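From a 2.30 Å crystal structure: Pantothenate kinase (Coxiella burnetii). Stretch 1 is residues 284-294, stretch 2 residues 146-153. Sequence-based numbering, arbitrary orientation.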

# COMPACT_ATOMS: atom_id res chain seq x y z
N GLU B 284 19.66 -14.21 18.60
CA GLU B 284 18.75 -15.35 18.39
C GLU B 284 17.29 -14.93 18.24
O GLU B 284 16.48 -15.67 17.68
CB GLU B 284 18.87 -16.35 19.53
CG GLU B 284 20.27 -16.94 19.71
CD GLU B 284 20.78 -17.72 18.49
OE1 GLU B 284 19.96 -18.37 17.79
OE2 GLU B 284 22.00 -17.69 18.24
N ILE B 285 16.94 -13.76 18.76
CA ILE B 285 15.58 -13.29 18.68
C ILE B 285 15.46 -12.05 17.79
O ILE B 285 15.01 -12.14 16.65
CB ILE B 285 15.01 -13.03 20.08
CG1 ILE B 285 15.03 -14.33 20.90
CG2 ILE B 285 13.58 -12.47 19.97
CD1 ILE B 285 14.52 -14.14 22.32
N ASN B 286 15.88 -10.89 18.30
CA ASN B 286 15.61 -9.64 17.59
C ASN B 286 16.22 -9.53 16.19
O ASN B 286 15.55 -9.04 15.27
CB ASN B 286 16.01 -8.44 18.46
CG ASN B 286 15.17 -8.34 19.72
OD1 ASN B 286 13.94 -8.47 19.67
ND2 ASN B 286 15.81 -8.11 20.84
N LYS B 287 17.45 -9.99 16.02
CA LYS B 287 18.11 -9.93 14.74
C LYS B 287 17.50 -10.87 13.70
O LYS B 287 17.52 -10.57 12.51
CB LYS B 287 19.61 -10.21 14.85
CG LYS B 287 20.33 -10.07 13.51
CD LYS B 287 21.80 -9.72 13.67
CE LYS B 287 22.67 -10.92 13.59
NZ LYS B 287 22.66 -11.46 12.22
N VAL B 288 16.99 -12.00 14.15
CA VAL B 288 16.31 -12.92 13.28
C VAL B 288 15.00 -12.28 12.84
O VAL B 288 14.61 -12.38 11.69
CB VAL B 288 16.04 -14.28 13.98
CG1 VAL B 288 15.16 -15.18 13.11
CG2 VAL B 288 17.36 -14.96 14.30
N ASN B 289 14.34 -11.59 13.76
CA ASN B 289 13.12 -10.87 13.46
C ASN B 289 13.42 -9.80 12.41
O ASN B 289 12.74 -9.71 11.39
CB ASN B 289 12.55 -10.24 14.73
CG ASN B 289 11.11 -9.80 14.58
OD1 ASN B 289 10.42 -10.21 13.65
ND2 ASN B 289 10.64 -8.96 15.50
N LEU B 290 14.45 -9.01 12.67
CA LEU B 290 14.89 -8.01 11.71
C LEU B 290 15.11 -8.63 10.33
O LEU B 290 14.55 -8.16 9.34
CB LEU B 290 16.15 -7.32 12.20
CG LEU B 290 16.87 -6.35 11.29
CD1 LEU B 290 15.96 -5.19 10.91
CD2 LEU B 290 18.10 -5.86 12.01
N MET B 291 15.88 -9.70 10.27
CA MET B 291 16.26 -10.27 8.98
C MET B 291 15.09 -10.95 8.28
O MET B 291 15.02 -10.92 7.06
CB MET B 291 17.44 -11.25 9.12
CG MET B 291 18.79 -10.63 9.58
SD MET B 291 19.25 -9.05 8.80
CE MET B 291 19.92 -9.61 7.23
N GLU B 292 14.18 -11.54 9.05
CA GLU B 292 13.10 -12.36 8.49
C GLU B 292 11.80 -11.60 8.25
O GLU B 292 11.07 -11.90 7.31
CB GLU B 292 12.81 -13.57 9.38
CG GLU B 292 13.95 -14.58 9.48
CD GLU B 292 13.53 -15.88 10.17
OE1 GLU B 292 12.53 -15.92 10.92
OE2 GLU B 292 14.22 -16.88 9.96
N ASN B 293 11.50 -10.63 9.09
CA ASN B 293 10.17 -10.01 9.08
C ASN B 293 10.10 -8.49 8.95
O ASN B 293 9.04 -7.95 8.67
CB ASN B 293 9.42 -10.41 10.35
CG ASN B 293 9.46 -11.89 10.59
OD1 ASN B 293 9.97 -12.35 11.61
ND2 ASN B 293 8.94 -12.66 9.64
N ILE B 294 11.21 -7.80 9.16
CA ILE B 294 11.20 -6.35 9.19
C ILE B 294 11.91 -5.82 7.96
O ILE B 294 11.29 -5.21 7.10
CB ILE B 294 11.86 -5.81 10.47
CG1 ILE B 294 11.21 -6.48 11.70
CG2 ILE B 294 11.76 -4.27 10.52
CD1 ILE B 294 11.74 -5.99 13.05
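Stretch 2 (146-153) MKRKGFPE

A loop can pack along one face of a helix when a tight turn brings an aromatic ring and a backbone carbonyl to it; residues 146-153 of this pantothenate kinase illustrate the principle. The helix of residues 284-294 supplies the surface, and the loop follows it in the same sense: Arg148 lies nearest Ile285 (CA to CA 6.7 Å), and Phe151 nearest Asn289 (CA to CA 6.0 Å).

Met146 stands clear of the helix. Lys147 makes the first contact, its O lying 3.5 Å from Ile285 CG1 and its CG 4.0 Å from Ile285 CD1. Arg148 then opens a type II beta turn that closes at Phe151, where Phe151 N donates to Arg148 O at 3.0 Å. The Arg148 side chain forms a salt bridge within stretch 2, NE to Glu153 OE2 at 2.7 Å, and a water links Arg148 NH1 (3.3 Å) to Glu292 OE1 (2.7 Å). Lys149, with phi/psi of -68/128°, points its CA-to-CB bond sideways, and its side chain comes no closer than 6.0 Å to the helix (Lys149 CB to Ile285 CG2). Gly150 follows at 99/-20°, where a CB would jam against the preceding carbonyl O and come within a tight 3.2 Å of Asn289 ND2. Its own O accepts a weak hydrogen bond from Asn289 ND2 at 3.0 Å, the direct polar tie between the stretches.

Phe151 is the centrepiece. Asn289 CB sits over one ring face, 3.9 Å from the centroid, in a CH-pi contact, while Val288 CG1 approaches the edge at 4.0 Å from Phe151 CE1. Ile285 adds apolar packing, CG2 to Phe151 CE2 at 4.0 Å. Beyond the ring, Pro152 begins a 3-10 segment and places its CD 3.6 Å from Asn293 OD1; Glu153 contributes no contact with the helix. Together the two stretches bury 433 Å².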

# COMPACT_ATOMS: atom_id res chain seq x y z
N MET B 146 7.05 -17.32 23.54
CA MET B 146 7.77 -16.32 24.36
C MET B 146 9.18 -15.98 23.83
O MET B 146 9.75 -14.96 24.22
CB MET B 146 7.86 -16.75 25.82
CG MET B 146 6.63 -16.43 26.66
SD MET B 146 6.27 -14.67 26.91
CE MET B 146 7.66 -14.17 27.92
N LYS B 147 9.73 -16.83 22.96
CA LYS B 147 11.02 -16.53 22.33
C LYS B 147 10.82 -15.81 21.00
O LYS B 147 11.78 -15.50 20.29
CB LYS B 147 11.83 -17.84 22.14
CG LYS B 147 13.23 -17.85 22.80
CD LYS B 147 13.18 -17.67 24.33
CE LYS B 147 14.55 -17.25 24.94
NZ LYS B 147 15.75 -18.08 24.53
N ARG B 148 9.56 -15.52 20.67
CA ARG B 148 9.18 -14.98 19.37
C ARG B 148 8.37 -13.68 19.52
O ARG B 148 7.57 -13.33 18.66
CB ARG B 148 8.37 -16.04 18.63
CG ARG B 148 9.08 -17.39 18.48
CD ARG B 148 10.06 -17.42 17.31
NE ARG B 148 9.37 -17.34 16.02
CZ ARG B 148 9.93 -17.59 14.84
NH1 ARG B 148 11.21 -17.96 14.75
NH2 ARG B 148 9.20 -17.49 13.74
N LYS B 149 8.59 -12.97 20.62
CA LYS B 149 7.88 -11.74 20.89
C LYS B 149 8.38 -10.75 19.86
O LYS B 149 9.57 -10.61 19.69
CB LYS B 149 8.20 -11.26 22.30
CG LYS B 149 7.03 -10.66 23.06
CD LYS B 149 7.38 -10.52 24.54
CE LYS B 149 6.20 -10.13 25.37
NZ LYS B 149 6.57 -9.77 26.76
N GLY B 150 7.46 -10.10 19.15
CA GLY B 150 7.83 -9.19 18.08
C GLY B 150 7.75 -9.82 16.69
O GLY B 150 7.68 -9.10 15.69
N PHE B 151 7.77 -11.15 16.63
CA PHE B 151 7.56 -11.86 15.38
C PHE B 151 6.07 -11.79 15.05
O PHE B 151 5.25 -11.55 15.93
CB PHE B 151 8.01 -13.33 15.49
CG PHE B 151 9.51 -13.51 15.50
CD1 PHE B 151 10.15 -14.10 14.42
CD2 PHE B 151 10.28 -13.09 16.58
CE1 PHE B 151 11.52 -14.27 14.41
CE2 PHE B 151 11.65 -13.27 16.58
CZ PHE B 151 12.28 -13.85 15.49
N PRO B 152 5.70 -11.98 13.78
CA PRO B 152 4.28 -11.72 13.42
C PRO B 152 3.28 -12.54 14.23
O PRO B 152 2.21 -12.04 14.56
CB PRO B 152 4.19 -12.11 11.94
CG PRO B 152 5.65 -12.10 11.45
CD PRO B 152 6.53 -12.38 12.63
N GLU B 153 3.64 -13.78 14.56
CA GLU B 153 2.72 -14.69 15.24
C GLU B 153 2.46 -14.28 16.70
O GLU B 153 1.60 -14.86 17.36
CB GLU B 153 3.20 -16.14 15.14
CG GLU B 153 4.59 -16.44 15.76
CD GLU B 153 5.76 -16.30 14.78
OE1 GLU B 153 5.61 -15.63 13.74
OE2 GLU B 153 6.84 -16.88 15.07
O HOH W 1 12.55 -18.51 11.84